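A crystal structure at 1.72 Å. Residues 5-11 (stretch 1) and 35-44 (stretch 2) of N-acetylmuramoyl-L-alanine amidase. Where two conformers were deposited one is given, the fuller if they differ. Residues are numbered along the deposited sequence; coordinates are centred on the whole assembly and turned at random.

Stretch 1, residues 5-11: TVFIDPG
Stretch 2 (35-44) IAKKLANKLS

A β-strand that begins before Thr-5 and runs to Pro-10 lies against an α-helix already under way at Ile-35, in the same chain. The two run nearly antiparallel, with 167° between their N-to-C directions and 8.6 Å between the axes at closest approach. Val-6 is in register with Leu-43, CA to CA 8.2 Å. Pro-10 is in register with Ala-36, CA to CA 5.8 Å, so the backbones draw together toward the Pro-10 end.

Strand phi/psi values stay extended, from -110/122 at Val-6 to -74/116 at Pro-10. Side chains therefore alternate. Val-6, Ile-8 and Pro-10 point toward the helix; Phe-7 and Asp-9 point away. The helix keeps phi near -64° and psi near -42° through Leu-43. Its i to i+4 bonds include Ala-40 N to Ala-36 O at 2.7 Å and Leu-43 N to Leu-39 O at 3.0 Å. This winding brings Ala-36, Leu-39 and Leu-43 onto the strand-facing side.

Ile-8 is the main bump. Its chi1 and chi2 are both m, -60° each. Ile-8 CD1 reaches Leu-39 CD2 at 3.5 Å and Leu-43 CD1 at 4.0 Å, so the tip touches both leucines, which meet it from the helix side. The other branch turns to the small Ala-36: Ile-8 CG2 lies 3.8 Å from Ala-36 CB. Leu-39 is t, p; Leu-43 is m, t.

Ala-36 CB also meets Pro-10 CG at 3.7 Å. A single methyl thus touches both Ile-8 and the C-gamma exo proline ring, at the place where the backbones are near. At the wider end, Val-6, chi1 t, sets CG1 3.8 Å from Leu-43 CD1. That leucine methyl touches both Val-6 and Ile-8.

No hydrogen bond crosses the contact. It is apolar packing, burying 250 Å² over both sides. On the helix, Ser-44 OG, chi1 p, donates to Asn-41 O at 3.0 Å.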

# COMPACT_ATOMS: atom_id res chain seq x y z
N THR A 5 -4.82 5.41 14.44
CA THR A 5 -3.99 4.23 14.22
C THR A 5 -4.01 3.89 12.73
O THR A 5 -5.08 3.73 12.14
CB THR A 5 -4.50 3.03 15.04
OG1 THR A 5 -4.41 3.33 16.44
CG2 THR A 5 -3.68 1.79 14.72
N VAL A 6 -2.83 3.80 12.13
CA VAL A 6 -2.72 3.42 10.73
C VAL A 6 -2.11 2.02 10.67
O VAL A 6 -1.02 1.80 11.18
CB VAL A 6 -1.85 4.40 9.95
CG1 VAL A 6 -1.77 4.01 8.47
CG2 VAL A 6 -2.41 5.81 10.09
N PHE A 7 -2.84 1.08 10.06
CA PHE A 7 -2.36 -0.29 9.92
C PHE A 7 -1.73 -0.43 8.54
O PHE A 7 -2.41 -0.21 7.52
CB PHE A 7 -3.51 -1.27 10.08
CG PHE A 7 -3.10 -2.72 10.12
CD1 PHE A 7 -2.93 -3.45 8.94
CD2 PHE A 7 -2.88 -3.37 11.33
CE1 PHE A 7 -2.56 -4.77 8.97
CE2 PHE A 7 -2.51 -4.70 11.36
CZ PHE A 7 -2.35 -5.40 10.18
N ILE A 8 -0.44 -0.77 8.50
CA ILE A 8 0.27 -0.91 7.23
C ILE A 8 0.46 -2.41 6.95
O ILE A 8 0.96 -3.14 7.80
CB ILE A 8 1.65 -0.25 7.28
CG1 ILE A 8 1.53 1.25 7.56
CG2 ILE A 8 2.40 -0.46 5.96
CD1 ILE A 8 0.71 2.02 6.53
N ASP A 9 0.06 -2.85 5.76
CA ASP A 9 0.13 -4.26 5.40
C ASP A 9 1.05 -4.47 4.18
O ASP A 9 0.63 -4.29 3.03
CB ASP A 9 -1.27 -4.78 5.07
CG ASP A 9 -1.25 -6.20 4.55
OD1 ASP A 9 -0.61 -7.07 5.20
OD2 ASP A 9 -1.86 -6.47 3.50
N PRO A 10 2.32 -4.84 4.42
CA PRO A 10 3.19 -5.12 3.28
C PRO A 10 2.80 -6.46 2.65
O PRO A 10 2.91 -7.50 3.29
CB PRO A 10 4.60 -5.23 3.90
CG PRO A 10 4.43 -4.91 5.41
CD PRO A 10 2.97 -5.10 5.72
N GLY A 11 2.34 -6.44 1.40
CA GLY A 11 1.77 -7.63 0.79
C GLY A 11 2.75 -8.78 0.71
O GLY A 11 3.96 -8.58 0.58
N ILE A 35 9.22 -0.61 1.00
CA ILE A 35 8.35 0.55 0.86
C ILE A 35 7.52 0.77 2.13
O ILE A 35 7.39 1.90 2.60
CB ILE A 35 7.43 0.39 -0.36
CG1 ILE A 35 8.27 0.47 -1.65
CG2 ILE A 35 6.33 1.44 -0.38
CD1 ILE A 35 7.51 0.04 -2.90
N ALA A 36 6.99 -0.32 2.70
CA ALA A 36 6.16 -0.23 3.90
C ALA A 36 6.96 0.29 5.09
O ALA A 36 6.43 1.04 5.92
CB ALA A 36 5.57 -1.60 4.23
N LYS A 37 8.22 -0.13 5.19
CA LYS A 37 9.05 0.31 6.30
C LYS A 37 9.27 1.82 6.24
O LYS A 37 9.25 2.49 7.27
CB LYS A 37 10.39 -0.43 6.31
CG LYS A 37 10.29 -1.82 6.94
CD LYS A 37 11.64 -2.52 6.94
CE LYS A 37 11.54 -3.86 7.65
NZ LYS A 37 12.78 -4.67 7.50
N LYS A 38 9.49 2.35 5.04
CA LYS A 38 9.65 3.79 4.88
C LYS A 38 8.36 4.51 5.24
O LYS A 38 8.38 5.53 5.92
CB LYS A 38 10.08 4.13 3.45
CG LYS A 38 11.53 3.77 3.16
CD LYS A 38 11.98 4.38 1.83
CE LYS A 38 13.43 4.01 1.52
NZ LYS A 38 13.62 2.54 1.52
N LEU A 39 7.23 3.96 4.78
CA LEU A 39 5.92 4.54 5.09
C LEU A 39 5.69 4.52 6.60
O LEU A 39 5.31 5.54 7.19
CB LEU A 39 4.81 3.78 4.35
CG LEU A 39 3.35 4.13 4.65
CD1 LEU A 39 3.12 5.62 4.47
CD2 LEU A 39 2.43 3.32 3.74
N ALA A 40 5.94 3.38 7.24
CA ALA A 40 5.75 3.26 8.69
C ALA A 40 6.61 4.24 9.48
O ALA A 40 6.15 4.88 10.42
CB ALA A 40 6.02 1.82 9.17
N ASN A 41 7.88 4.35 9.10
CA ASN A 41 8.79 5.26 9.78
C ASN A 41 8.34 6.71 9.66
O ASN A 41 8.42 7.47 10.63
CB ASN A 41 10.22 5.11 9.25
CG ASN A 41 11.21 5.97 10.01
OD1 ASN A 41 11.91 6.80 9.43
ND2 ASN A 41 11.27 5.79 11.32
N LYS A 42 7.86 7.10 8.48
CA LYS A 42 7.40 8.47 8.28
C LYS A 42 6.13 8.78 9.06
O LYS A 42 6.02 9.84 9.67
CB LYS A 42 7.18 8.76 6.79
CG LYS A 42 8.46 8.85 5.97
CD LYS A 42 8.15 9.31 4.54
CE LYS A 42 9.35 9.14 3.61
NZ LYS A 42 10.59 9.77 4.13
N LEU A 43 5.17 7.85 9.06
CA LEU A 43 3.93 8.05 9.80
C LEU A 43 4.17 8.15 11.30
O LEU A 43 3.55 8.96 11.99
CB LEU A 43 2.94 6.93 9.50
CG LEU A 43 2.27 7.01 8.13
CD1 LEU A 43 1.56 5.70 7.82
CD2 LEU A 43 1.28 8.17 8.10
N SER A 44 5.09 7.33 11.80
CA SER A 44 5.34 7.28 13.24
C SER A 44 5.91 8.60 13.77
O SER A 44 5.84 8.86 14.97
CB SER A 44 6.27 6.12 13.59
OG SER A 44 7.62 6.46 13.30